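Local coordinates for 4-amino-4-deoxy-L-arabinose transferase or related glycosyltransferases of PMT family (Cupriavidus metallidurans, PDB 5EZM), which probably transfers 4-amino-4-deoxy-L-arabinose to lipid A, as a zinc-binding, membrane-embedded glycosyltransferase of the GT-C fold, at residues A[77-89]-A[509-521]. Sequence-based numbering, arbitrary orientation.
Sequences TIRYNALKYFEKP and ELTFGATVEPQRV
The hairpin of strands 79-80 and 83-84, closed by a type I' turn from Y80 to L83, packs on helix 511-516, K84 and G513 approaching to 4.6 Å between CA atoms. Glycine fits here, where a CB would point at the hairpin and probably crowd K84 O. R79, extended from CG to NE, meets E517 end-on: NH1 reaches OE1 at 2.6 Å and NH2 reaches OE2 at 3.0 Å, both on syn lone pairs, with guanidinium and carboxylate nearly coplanar (9°). NH1 also donates to A82 O, from above the carbonyl plane, tying the arginine to its own turn. The R520 guanidinium stacks on that of R79, planes at 21°, their like charges probably eased by E517. Replacing R79 by an alanine is likely to leave E517 without its two-pronged partner and R520 without the guanidinium it stacks on. Apolar packing adds to this, and branched leucine ends suit it by reaching several neighbours: L510 brings CD2 to 3.8 Å from Y80 CB, while L83 CD1 meets both L510 CB and, at 3.6 Å, V521 CG2. K84's long methylene chain passes V516 CG2, CD at 4.0 Å, before its ammonium bridges to E260. One water accepts from K84 N and donates to G513 O and E517 OE1, satisfying backbone groups that do not meet directly. Near the zinc, which E87 binds with H268 and H270, a second water lies within hydrogen-bonding distance of E87 OE2 and E509 O. Charge, water and apolar packing thus join the C-terminal domain to a zinc-bearing loop, consistent with segment 509-521 helping to shape the surroundings of E87.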
loop_
_atom_site.group_PDB
_atom_site.type_symbol
_atom_site.label_atom_id
_atom_site.label_comp_id
_atom_site.label_asym_id
_atom_site.label_seq_id
_atom_site.Cartn_x
_atom_site.Cartn_y
_atom_site.Cartn_z
ATOM N N THR A 77 3.251 8.928 -20.408
ATOM C CA THR A 77 3.086 7.561 -20.895
ATOM C C THR A 77 3.775 6.617 -19.918
ATOM O O THR A 77 4.995 6.436 -19.962
ATOM C CB THR A 77 3.650 7.424 -22.305
ATOM O OG1 THR A 77 3.124 8.474 -23.129
ATOM C CG2 THR A 77 3.267 6.076 -22.908
ATOM N N ILE A 78 2.983 6.015 -19.025
ATOM C CA ILE A 78 3.518 5.081 -18.043
ATOM C C ILE A 78 4.030 3.830 -18.747
ATOM O O ILE A 78 3.379 3.293 -19.654
ATOM C CB ILE A 78 2.441 4.732 -17.001
ATOM C CG1 ILE A 78 1.964 5.990 -16.281
ATOM C CG2 ILE A 78 2.963 3.719 -15.998
ATOM C CD1 ILE A 78 0.773 5.751 -15.376
ATOM N N ARG A 79 5.206 3.361 -18.337
ATOM C CA ARG A 79 5.808 2.173 -18.923
ATOM C C ARG A 79 6.337 1.249 -17.837
ATOM O O ARG A 79 6.849 1.704 -16.809
ATOM C CB ARG A 79 6.934 2.541 -19.894
ATOM C CG ARG A 79 6.433 3.158 -21.186
ATOM C CD ARG A 79 7.530 3.269 -22.229
ATOM N NE ARG A 79 7.031 3.888 -23.451
ATOM C CZ ARG A 79 6.541 3.211 -24.484
ATOM N NH1 ARG A 79 6.493 1.886 -24.446
ATOM N NH2 ARG A 79 6.101 3.857 -25.555
ATOM N N TYR A 80 6.198 -0.053 -18.072
ATOM C CA TYR A 80 6.688 -1.090 -17.171
ATOM C C TYR A 80 7.523 -2.049 -18.009
ATOM O O TYR A 80 6.989 -2.744 -18.882
ATOM C CB TYR A 80 5.531 -1.815 -16.477
ATOM C CG TYR A 80 5.941 -2.771 -15.373
ATOM C CD1 TYR A 80 7.088 -2.551 -14.622
ATOM C CD2 TYR A 80 5.183 -3.899 -15.091
ATOM C CE1 TYR A 80 7.463 -3.424 -13.609
ATOM C CE2 TYR A 80 5.552 -4.782 -14.085
ATOM C CZ TYR A 80 6.695 -4.541 -13.346
ATOM O OH TYR A 80 7.068 -5.415 -12.345
ATOM N N ASN A 81 8.831 -2.072 -17.749
ATOM C CA ASN A 81 9.788 -2.823 -18.559
ATOM C C ASN A 81 9.699 -2.399 -20.024
ATOM O O ASN A 81 9.568 -3.224 -20.933
ATOM C CB ASN A 81 9.589 -4.329 -18.387
ATOM C CG ASN A 81 9.839 -4.780 -16.958
ATOM O OD1 ASN A 81 10.980 -5.020 -16.562
ATOM N ND2 ASN A 81 8.771 -4.883 -16.170
ATOM N N ALA A 82 9.749 -1.082 -20.237
ATOM C CA ALA A 82 9.786 -0.459 -21.554
ATOM C C ALA A 82 8.458 -0.608 -22.287
ATOM O O ALA A 82 8.316 -0.127 -23.415
ATOM C CB ALA A 82 10.931 -1.030 -22.398
ATOM N N LEU A 83 7.474 -1.244 -21.658
ATOM C CA LEU A 83 6.187 -1.494 -22.287
ATOM C C LEU A 83 5.095 -0.658 -21.635
ATOM O O LEU A 83 5.104 -0.432 -20.421
ATOM C CB LEU A 83 5.811 -2.975 -22.206
ATOM C CG LEU A 83 6.774 -3.947 -22.877
ATOM C CD1 LEU A 83 6.319 -5.366 -22.603
ATOM C CD2 LEU A 83 6.849 -3.672 -24.369
ATOM N N LYS A 84 4.150 -0.207 -22.460
ATOM C CA LYS A 84 3.046 0.613 -21.975
ATOM C C LYS A 84 2.276 -0.119 -20.887
ATOM O O LYS A 84 1.915 -1.290 -21.040
ATOM C CB LYS A 84 2.107 0.978 -23.125
ATOM C CG LYS A 84 2.716 1.892 -24.171
ATOM C CD LYS A 84 1.699 2.237 -25.243
ATOM C CE LYS A 84 2.263 3.235 -26.236
ATOM N NZ LYS A 84 1.217 3.740 -27.174
ATOM N N TYR A 85 2.036 0.578 -19.780
ATOM C CA TYR A 85 1.298 0.046 -18.637
ATOM C C TYR A 85 0.169 1.028 -18.348
ATOM O O TYR A 85 0.394 2.079 -17.742
ATOM C CB TYR A 85 2.213 -0.137 -17.432
ATOM C CG TYR A 85 1.583 -0.873 -16.273
ATOM C CD1 TYR A 85 1.337 -2.239 -16.344
ATOM C CD2 TYR A 85 1.246 -0.207 -15.102
ATOM C CE1 TYR A 85 0.765 -2.920 -15.283
ATOM C CE2 TYR A 85 0.674 -0.881 -14.035
ATOM C CZ TYR A 85 0.436 -2.237 -14.131
ATOM O OH TYR A 85 -0.133 -2.915 -13.075
ATOM N N PHE A 86 -1.040 0.692 -18.795
ATOM C CA PHE A 86 -2.204 1.557 -18.653
ATOM C C PHE A 86 -3.214 1.005 -17.651
ATOM O O PHE A 86 -4.413 1.272 -17.765
ATOM C CB PHE A 86 -2.874 1.775 -20.009
ATOM C CG PHE A 86 -2.031 2.537 -20.989
ATOM C CD1 PHE A 86 -1.008 3.364 -20.551
ATOM C CD2 PHE A 86 -2.266 2.430 -22.353
ATOM C CE1 PHE A 86 -0.229 4.073 -21.458
ATOM C CE2 PHE A 86 -1.495 3.136 -23.266
ATOM C CZ PHE A 86 -0.473 3.957 -22.818
ATOM N N GLU A 87 -2.752 0.237 -16.663
ATOM C CA GLU A 87 -3.658 -0.324 -15.671
ATOM C C GLU A 87 -3.838 0.574 -14.449
ATOM O O GLU A 87 -4.738 0.313 -13.644
ATOM C CB GLU A 87 -3.181 -1.727 -15.230
ATOM C CG GLU A 87 -2.747 -2.660 -16.382
ATOM C CD GLU A 87 -3.625 -3.917 -16.581
ATOM O OE1 GLU A 87 -4.601 -4.140 -15.834
ATOM O OE2 GLU A 87 -3.332 -4.706 -17.507
ATOM N N LYS A 88 -3.033 1.627 -14.295
ATOM C CA LYS A 88 -3.100 2.510 -13.134
ATOM C C LYS A 88 -2.809 3.950 -13.533
ATOM O O LYS A 88 -2.073 4.197 -14.496
ATOM C CB LYS A 88 -2.102 2.101 -12.035
ATOM C CG LYS A 88 -2.244 0.682 -11.515
ATOM C CD LYS A 88 -3.526 0.482 -10.730
ATOM C CE LYS A 88 -3.687 -0.985 -10.359
ATOM N NZ LYS A 88 -4.947 -1.259 -9.621
ATOM N N PRO A 89 -3.372 4.917 -12.810
ATOM C CA PRO A 89 -3.024 6.336 -13.023
ATOM C C PRO A 89 -1.696 6.671 -12.363
ATOM O O PRO A 89 -1.183 5.876 -11.562
ATOM C CB PRO A 89 -4.194 7.086 -12.360
ATOM C CG PRO A 89 -5.260 6.064 -12.149
ATOM C CD PRO A 89 -4.544 4.772 -11.935
ATOM N N GLU A 509 0.385 -9.161 -17.227
ATOM C CA GLU A 509 -0.218 -7.834 -17.266
ATOM C C GLU A 509 0.445 -6.905 -18.276
ATOM O O GLU A 509 -0.060 -5.799 -18.498
ATOM C CB GLU A 509 -0.162 -7.202 -15.879
ATOM C CG GLU A 509 1.222 -6.724 -15.490
ATOM C CD GLU A 509 1.467 -6.798 -13.999
ATOM O OE1 GLU A 509 1.167 -7.854 -13.401
ATOM O OE2 GLU A 509 1.954 -5.801 -13.423
ATOM N N LEU A 510 1.561 -7.312 -18.879
ATOM C CA LEU A 510 2.189 -6.545 -19.945
ATOM C C LEU A 510 1.711 -6.964 -21.328
ATOM O O LEU A 510 2.139 -6.363 -22.323
ATOM C CB LEU A 510 3.713 -6.670 -19.857
ATOM C CG LEU A 510 4.360 -5.898 -18.704
ATOM C CD1 LEU A 510 5.849 -6.186 -18.618
ATOM C CD2 LEU A 510 4.113 -4.406 -18.862
ATOM N N THR A 511 0.827 -7.964 -21.405
ATOM C CA THR A 511 0.315 -8.442 -22.688
ATOM C C THR A 511 -0.107 -7.290 -23.591
ATOM O O THR A 511 0.338 -7.191 -24.742
ATOM C CB THR A 511 -0.861 -9.394 -22.453
ATOM O OG1 THR A 511 -0.369 -10.677 -22.045
ATOM C CG2 THR A 511 -1.695 -9.542 -23.719
ATOM N N PHE A 512 -0.954 -6.396 -23.076
ATOM C CA PHE A 512 -1.428 -5.270 -23.874
ATOM C C PHE A 512 -0.258 -4.467 -24.426
ATOM O O PHE A 512 -0.181 -4.205 -25.633
ATOM C CB PHE A 512 -2.348 -4.386 -23.033
ATOM C CG PHE A 512 -2.944 -3.240 -23.792
ATOM C CD1 PHE A 512 -4.081 -3.421 -24.558
ATOM C CD2 PHE A 512 -2.372 -1.981 -23.735
ATOM C CE1 PHE A 512 -4.636 -2.368 -25.258
ATOM C CE2 PHE A 512 -2.923 -0.922 -24.434
ATOM C CZ PHE A 512 -4.057 -1.116 -25.195
ATOM N N GLY A 513 0.684 -4.097 -23.554
ATOM C CA GLY A 513 1.849 -3.366 -24.021
ATOM C C GLY A 513 2.639 -4.150 -25.049
ATOM O O GLY A 513 3.153 -3.585 -26.019
ATOM N N ALA A 514 2.719 -5.470 -24.869
ATOM C CA ALA A 514 3.450 -6.301 -25.813
ATOM C C ALA A 514 2.791 -6.329 -27.183
ATOM O O ALA A 514 3.468 -6.621 -28.175
ATOM C CB ALA A 514 3.584 -7.724 -25.270
ATOM N N THR A 515 1.499 -6.022 -27.267
ATOM C CA THR A 515 0.784 -6.137 -28.531
ATOM C C THR A 515 0.694 -4.823 -29.294
ATOM O O THR A 515 0.664 -4.841 -30.530
ATOM C CB THR A 515 -0.624 -6.688 -28.284
ATOM O OG1 THR A 515 -0.539 -7.800 -27.385
ATOM C CG2 THR A 515 -1.254 -7.156 -29.583
ATOM N N VAL A 516 0.663 -3.685 -28.597
ATOM C CA VAL A 516 0.592 -2.399 -29.284
ATOM C C VAL A 516 1.960 -1.926 -29.758
ATOM O O VAL A 516 2.035 -1.065 -30.644
ATOM C CB VAL A 516 -0.048 -1.329 -28.384
ATOM C CG1 VAL A 516 -1.503 -1.674 -28.109
ATOM C CG2 VAL A 516 0.728 -1.199 -27.087
ATOM N N GLU A 517 3.041 -2.457 -29.194
ATOM C CA GLU A 517 4.403 -2.161 -29.638
ATOM C C GLU A 517 5.160 -3.476 -29.781
ATOM O O GLU A 517 6.061 -3.782 -28.990
ATOM C CB GLU A 517 5.107 -1.212 -28.667
ATOM C CG GLU A 517 4.594 0.226 -28.717
ATOM C CD GLU A 517 5.293 1.148 -27.727
ATOM O OE1 GLU A 517 5.733 0.668 -26.662
ATOM O OE2 GLU A 517 5.402 2.359 -28.019
ATOM N N PRO A 518 4.818 -4.281 -30.793
ATOM C CA PRO A 518 5.405 -5.626 -30.898
ATOM C C PRO A 518 6.882 -5.639 -31.261
ATOM O O PRO A 518 7.517 -6.694 -31.136
ATOM C CB PRO A 518 4.564 -6.286 -31.996
ATOM C CG PRO A 518 4.103 -5.146 -32.838
ATOM C CD PRO A 518 3.881 -3.999 -31.893
ATOM N N GLN A 519 7.450 -4.517 -31.701
ATOM C CA GLN A 519 8.870 -4.459 -32.024
ATOM C C GLN A 519 9.760 -4.401 -30.789
ATOM O O GLN A 519 10.986 -4.330 -30.931
ATOM C CB GLN A 519 9.158 -3.253 -32.924
ATOM C CG GLN A 519 8.546 -3.367 -34.314
ATOM C CD GLN A 519 8.969 -2.239 -35.235
ATOM O OE1 GLN A 519 9.621 -1.285 -34.811
ATOM N NE2 GLN A 519 8.599 -2.344 -36.506
ATOM N N ARG A 520 9.179 -4.435 -29.590
ATOM C CA ARG A 520 9.929 -4.388 -28.343
ATOM C C ARG A 520 9.831 -5.690 -27.559
ATOM O O ARG A 520 10.256 -5.740 -26.398
ATOM C CB ARG A 520 9.435 -3.224 -27.480
ATOM C CG ARG A 520 9.182 -1.940 -28.252
ATOM C CD ARG A 520 8.482 -0.906 -27.384
ATOM N NE ARG A 520 9.350 -0.383 -26.334
ATOM C CZ ARG A 520 9.918 0.818 -26.367
ATOM N NH1 ARG A 520 9.702 1.626 -27.397
ATOM N NH2 ARG A 520 10.695 1.216 -25.368
ATOM N N VAL A 521 9.294 -6.744 -28.166
ATOM C CA VAL A 521 8.927 -7.959 -27.447
ATOM C C VAL A 521 9.057 -9.147 -28.394
ATOM O O VAL A 521 8.789 -9.034 -29.594
ATOM C CB VAL A 521 7.500 -7.824 -26.863
ATOM C CG1 VAL A 521 6.803 -9.167 -26.757
ATOM C CG2 VAL A 521 7.551 -7.147 -25.502
HETATM O O HOH W 1 0.430 -4.115 -21.049
HETATM O O HOH W 2 3.967 -0.903 -25.000
HETATM O O HOH W 3 -1.718 -3.773 -19.260
#